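Local coordinates for phosphonate monoester hydrolase (Ruegeria pomeroyi, PDB 4UPK), which belongs to the sulfatase family within the alkaline phosphatase clan of alpha/beta enzymes, at residues Q33-R45 and G230-P244. Residues are numbered along the deposited sequence; the frame is centred on the assembly and turned at random.
Sequences QSNVLFIIIDQLR and GQNWFAHLTYIRPHP
Val36 and Phe234 open a parallel ladder that runs in register to Ile41 and Tyr239, an example of two strands distant in sequence zipped together in the core of an alpha/beta domain. Backbone bonds alternate across it, from Val36 N to Trp233 O (2.9 Å) through to Asp42 N on Tyr239 O (2.8 Å), and a water donates to both Ile40 O and Tyr239 O.

Side chains add polar grips to this backbone pattern. His236 ND1 donates to Phe38 O at 2.8 Å, with the oxygen in the ring plane, while Leu237 N reaches the same oxygen from the opposite face of its carbonyl plane. Ahead of the ladder, Asn35 OD1 takes the N-H of Trp233 on a lone pair at 3.2 Å, though the amide's strongest polar partner is Thr340, on the neighbouring strand 340-346; Asn232 OD1 receives both Gln33 N and Ser34 N.

The flat groups are stacked as well as bonded. The Asn35 amide lies over one face of the Trp233 indole, planes 12° apart; with CG of Trp233 set between its backbone N and carbonyl carbon (chi1 52°), the indole folds back over the neighbouring strand, and its NE1 is hydrogen-bonded to Gln336 OE1. Phe38 and His236 form an offset stack with centroids 4.7 Å apart, and Ile40 CD1 meets the imidazole edge at CE1 (3.4 Å).

Apolar contacts divide between the two sheet faces. Leu37, Ala235 and Leu237 pack against helix 213-224, whereas Val36 and Phe38 meet helix 394-402. At the strand ends, Ile41 CG2 rests on Pro242 CD (3.8 Å), the proline following a cis peptide bond, and Asp42 sets OD1 at the edge of His243 while OD2 forms a salt bridge with Arg86 and a hydrogen bond with Tyr130.

With strand 340-346 pairing along the other side of 35-41, these strands form part of the central, helix-flanked sheet of the alkaline phosphatase-like fold.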
# COMPACT_ATOMS: atom_id res chain seq x y z
N GLN A 33 -19.78 -19.35 21.86
CA GLN A 33 -20.93 -18.45 21.85
C GLN A 33 -21.51 -18.26 20.44
O GLN A 33 -22.69 -18.53 20.22
CB GLN A 33 -20.59 -17.10 22.54
CG GLN A 33 -21.79 -16.20 22.84
CD GLN A 33 -22.65 -16.64 24.02
OE1 GLN A 33 -22.48 -17.72 24.60
NE2 GLN A 33 -23.61 -15.81 24.38
N SER A 34 -20.68 -17.80 19.48
CA SER A 34 -21.11 -17.61 18.10
C SER A 34 -20.08 -18.25 17.17
O SER A 34 -19.06 -17.63 16.85
CB SER A 34 -21.28 -16.12 17.77
OG SER A 34 -22.21 -15.48 18.64
N ASN A 35 -20.34 -19.49 16.75
CA ASN A 35 -19.43 -20.20 15.85
C ASN A 35 -19.98 -20.19 14.46
O ASN A 35 -21.19 -20.08 14.26
CB ASN A 35 -19.24 -21.65 16.29
CG ASN A 35 -18.70 -21.86 17.68
OD1 ASN A 35 -17.69 -21.27 18.10
ND2 ASN A 35 -19.34 -22.77 18.42
N VAL A 36 -19.07 -20.32 13.47
CA VAL A 36 -19.44 -20.45 12.07
C VAL A 36 -18.76 -21.70 11.48
O VAL A 36 -17.54 -21.80 11.48
CB VAL A 36 -19.25 -19.17 11.21
CG1 VAL A 36 -19.73 -19.40 9.77
CG2 VAL A 36 -19.98 -17.97 11.82
N LEU A 37 -19.57 -22.65 11.02
CA LEU A 37 -19.09 -23.86 10.37
C LEU A 37 -19.57 -23.83 8.94
O LEU A 37 -20.76 -24.01 8.66
CB LEU A 37 -19.52 -25.16 11.10
CG LEU A 37 -19.11 -26.51 10.41
CD1 LEU A 37 -17.59 -26.65 10.29
CD2 LEU A 37 -19.69 -27.69 11.10
N PHE A 38 -18.63 -23.56 8.03
CA PHE A 38 -18.89 -23.44 6.61
C PHE A 38 -18.27 -24.61 5.85
O PHE A 38 -17.05 -24.67 5.67
CB PHE A 38 -18.37 -22.07 6.11
CG PHE A 38 -18.76 -21.64 4.72
CD1 PHE A 38 -19.72 -22.34 3.98
CD2 PHE A 38 -18.20 -20.49 4.15
CE1 PHE A 38 -20.08 -21.93 2.70
CE2 PHE A 38 -18.56 -20.09 2.87
CZ PHE A 38 -19.51 -20.80 2.16
N ILE A 39 -19.14 -25.58 5.44
CA ILE A 39 -18.71 -26.75 4.67
C ILE A 39 -19.12 -26.58 3.22
O ILE A 39 -20.30 -26.29 2.94
CB ILE A 39 -19.17 -28.15 5.22
CG1 ILE A 39 -18.83 -28.34 6.70
CG2 ILE A 39 -18.59 -29.34 4.35
CD1 ILE A 39 -19.46 -29.62 7.31
N ILE A 40 -18.16 -26.82 2.30
CA ILE A 40 -18.35 -26.80 0.86
C ILE A 40 -17.86 -28.13 0.29
O ILE A 40 -16.67 -28.47 0.42
CB ILE A 40 -17.70 -25.55 0.14
CG1 ILE A 40 -18.27 -24.22 0.68
CG2 ILE A 40 -17.86 -25.66 -1.40
CD1 ILE A 40 -17.63 -22.97 0.12
N ILE A 41 -18.79 -28.88 -0.31
CA ILE A 41 -18.51 -30.15 -0.97
C ILE A 41 -18.31 -29.76 -2.44
O ILE A 41 -19.11 -29.02 -2.98
CB ILE A 41 -19.68 -31.18 -0.78
CG1 ILE A 41 -19.95 -31.49 0.70
CG2 ILE A 41 -19.41 -32.50 -1.55
CD1 ILE A 41 -21.35 -32.13 0.98
N ASP A 42 -17.21 -30.20 -3.07
CA ASP A 42 -16.96 -29.91 -4.47
C ASP A 42 -17.75 -30.92 -5.34
O ASP A 42 -17.74 -32.14 -5.06
CB ASP A 42 -15.46 -30.00 -4.78
CG ASP A 42 -14.93 -29.04 -5.83
OD1 ASP A 42 -15.29 -29.20 -7.01
OD2 ASP A 42 -14.09 -28.17 -5.48
N GLN A 43 -18.47 -30.40 -6.36
CA GLN A 43 -19.18 -31.12 -7.42
C GLN A 43 -20.41 -31.95 -7.07
O GLN A 43 -20.85 -32.71 -7.92
CB GLN A 43 -18.18 -31.90 -8.31
CG GLN A 43 -18.24 -31.55 -9.78
CD GLN A 43 -16.90 -31.66 -10.49
OE1 GLN A 43 -16.65 -32.59 -11.24
NE2 GLN A 43 -16.03 -30.69 -10.28
N LEU A 44 -20.99 -31.80 -5.85
CA LEU A 44 -22.21 -32.54 -5.46
C LEU A 44 -23.49 -31.95 -6.08
O LEU A 44 -23.81 -30.78 -5.85
CB LEU A 44 -22.33 -32.73 -3.92
CG LEU A 44 -23.44 -33.70 -3.41
CD1 LEU A 44 -23.20 -35.13 -3.83
CD2 LEU A 44 -23.62 -33.61 -1.90
N ARG A 45 -24.22 -32.76 -6.89
CA ARG A 45 -25.45 -32.33 -7.57
C ARG A 45 -26.57 -32.13 -6.56
O ARG A 45 -26.63 -32.89 -5.59
CB ARG A 45 -25.91 -33.37 -8.60
CG ARG A 45 -25.09 -33.39 -9.88
CD ARG A 45 -25.35 -34.65 -10.69
NE ARG A 45 -26.72 -34.70 -11.21
CZ ARG A 45 -27.04 -34.67 -12.50
NH1 ARG A 45 -26.10 -34.57 -13.43
NH2 ARG A 45 -28.31 -34.73 -12.87
N GLY A 230 -15.40 -23.35 23.10
CA GLY A 230 -15.55 -22.30 24.11
C GLY A 230 -15.37 -20.92 23.53
O GLY A 230 -16.13 -20.00 23.86
N GLN A 231 -14.34 -20.76 22.68
CA GLN A 231 -14.04 -19.50 21.98
C GLN A 231 -14.88 -19.42 20.71
O GLN A 231 -15.41 -20.44 20.26
CB GLN A 231 -12.54 -19.43 21.64
CG GLN A 231 -11.68 -18.81 22.74
CD GLN A 231 -11.36 -19.71 23.93
OE1 GLN A 231 -11.26 -20.94 23.82
NE2 GLN A 231 -11.15 -19.09 25.08
N ASN A 232 -15.04 -18.21 20.15
CA ASN A 232 -15.82 -18.05 18.92
C ASN A 232 -14.94 -18.43 17.75
O ASN A 232 -13.93 -17.77 17.50
CB ASN A 232 -16.35 -16.63 18.78
CG ASN A 232 -17.47 -16.28 19.72
OD1 ASN A 232 -17.96 -17.09 20.51
ND2 ASN A 232 -17.93 -15.04 19.63
N TRP A 233 -15.26 -19.53 17.07
CA TRP A 233 -14.46 -19.97 15.95
C TRP A 233 -15.22 -19.90 14.63
O TRP A 233 -16.45 -19.90 14.61
CB TRP A 233 -13.82 -21.38 16.18
CG TRP A 233 -14.76 -22.45 16.60
CD1 TRP A 233 -14.90 -22.98 17.85
CD2 TRP A 233 -15.66 -23.19 15.76
NE1 TRP A 233 -15.86 -23.96 17.85
CE2 TRP A 233 -16.35 -24.11 16.58
CE3 TRP A 233 -15.99 -23.13 14.39
CZ2 TRP A 233 -17.33 -24.97 16.08
CZ3 TRP A 233 -16.95 -24.00 13.89
CH2 TRP A 233 -17.60 -24.92 14.73
N PHE A 234 -14.45 -19.82 13.53
CA PHE A 234 -14.89 -19.85 12.15
C PHE A 234 -14.00 -20.88 11.43
O PHE A 234 -12.79 -20.65 11.26
CB PHE A 234 -14.81 -18.44 11.50
CG PHE A 234 -15.08 -18.35 10.01
CD1 PHE A 234 -15.99 -19.21 9.39
CD2 PHE A 234 -14.48 -17.36 9.24
CE1 PHE A 234 -16.24 -19.11 8.02
CE2 PHE A 234 -14.74 -17.26 7.87
CZ PHE A 234 -15.63 -18.12 7.27
N ALA A 235 -14.61 -22.02 11.07
CA ALA A 235 -13.92 -23.12 10.40
C ALA A 235 -14.53 -23.34 9.03
O ALA A 235 -15.77 -23.40 8.89
CB ALA A 235 -14.00 -24.41 11.22
N HIS A 236 -13.65 -23.41 8.02
CA HIS A 236 -14.01 -23.61 6.63
C HIS A 236 -13.42 -24.95 6.19
O HIS A 236 -12.21 -25.10 6.09
CB HIS A 236 -13.54 -22.43 5.73
CG HIS A 236 -14.09 -22.48 4.34
ND1 HIS A 236 -15.32 -23.08 4.06
CD2 HIS A 236 -13.59 -21.96 3.19
CE1 HIS A 236 -15.52 -22.90 2.77
NE2 HIS A 236 -14.50 -22.25 2.20
N LEU A 237 -14.30 -25.94 5.96
CA LEU A 237 -13.93 -27.31 5.61
C LEU A 237 -14.45 -27.65 4.19
O LEU A 237 -15.64 -27.49 3.90
CB LEU A 237 -14.44 -28.26 6.72
CG LEU A 237 -14.36 -29.79 6.57
CD1 LEU A 237 -12.95 -30.32 6.80
CD2 LEU A 237 -15.30 -30.46 7.56
N THR A 238 -13.51 -28.03 3.30
CA THR A 238 -13.72 -28.24 1.87
C THR A 238 -13.33 -29.64 1.37
O THR A 238 -12.15 -29.96 1.21
CB THR A 238 -12.97 -27.15 1.09
OG1 THR A 238 -11.58 -27.27 1.38
CG2 THR A 238 -13.45 -25.72 1.42
N TYR A 239 -14.35 -30.44 1.09
CA TYR A 239 -14.20 -31.79 0.56
C TYR A 239 -14.22 -31.74 -0.95
O TYR A 239 -15.17 -31.24 -1.54
CB TYR A 239 -15.35 -32.70 1.03
CG TYR A 239 -15.39 -32.94 2.52
CD1 TYR A 239 -14.54 -33.86 3.11
CD2 TYR A 239 -16.32 -32.28 3.33
CE1 TYR A 239 -14.59 -34.12 4.48
CE2 TYR A 239 -16.39 -32.54 4.70
CZ TYR A 239 -15.53 -33.47 5.27
OH TYR A 239 -15.58 -33.77 6.61
N ILE A 240 -13.16 -32.26 -1.57
CA ILE A 240 -13.03 -32.35 -3.01
C ILE A 240 -13.99 -33.38 -3.59
O ILE A 240 -14.63 -33.10 -4.59
CB ILE A 240 -11.53 -32.59 -3.45
CG1 ILE A 240 -11.34 -32.44 -4.99
CG2 ILE A 240 -10.95 -33.91 -2.92
CD1 ILE A 240 -11.67 -30.98 -5.51
N ARG A 241 -14.10 -34.55 -2.92
CA ARG A 241 -14.97 -35.65 -3.29
C ARG A 241 -16.44 -35.30 -3.12
O ARG A 241 -16.78 -34.61 -2.15
CB ARG A 241 -14.64 -36.92 -2.46
CG ARG A 241 -13.21 -37.43 -2.62
CD ARG A 241 -12.78 -37.61 -4.06
NE ARG A 241 -11.48 -38.26 -4.14
CZ ARG A 241 -10.99 -38.83 -5.23
NH1 ARG A 241 -11.71 -38.89 -6.35
NH2 ARG A 241 -9.78 -39.38 -5.21
N PRO A 242 -17.36 -35.75 -4.04
CA PRO A 242 -17.12 -36.52 -5.28
C PRO A 242 -16.55 -35.65 -6.39
O PRO A 242 -17.06 -34.56 -6.65
CB PRO A 242 -18.52 -37.07 -5.60
CG PRO A 242 -19.46 -35.97 -5.11
CD PRO A 242 -18.80 -35.41 -3.87
N HIS A 243 -15.43 -36.06 -6.99
CA HIS A 243 -14.74 -35.25 -8.02
C HIS A 243 -13.72 -36.14 -8.73
O HIS A 243 -13.11 -36.98 -8.06
CB HIS A 243 -13.98 -34.09 -7.33
CG HIS A 243 -13.43 -33.01 -8.22
ND1 HIS A 243 -12.27 -33.19 -8.96
CD2 HIS A 243 -13.81 -31.71 -8.33
CE1 HIS A 243 -12.05 -32.04 -9.57
NE2 HIS A 243 -12.94 -31.12 -9.22
N PRO A 244 -13.50 -35.97 -10.07
CA PRO A 244 -12.48 -36.79 -10.76
C PRO A 244 -11.07 -36.56 -10.19
O PRO A 244 -10.83 -35.50 -9.62
CB PRO A 244 -12.60 -36.32 -12.23
CG PRO A 244 -13.24 -34.98 -12.18
CD PRO A 244 -14.16 -35.03 -11.01
O HOH W 1 -20.46 -14.13 20.62
O HOH W 2 -14.93 -28.16 -1.43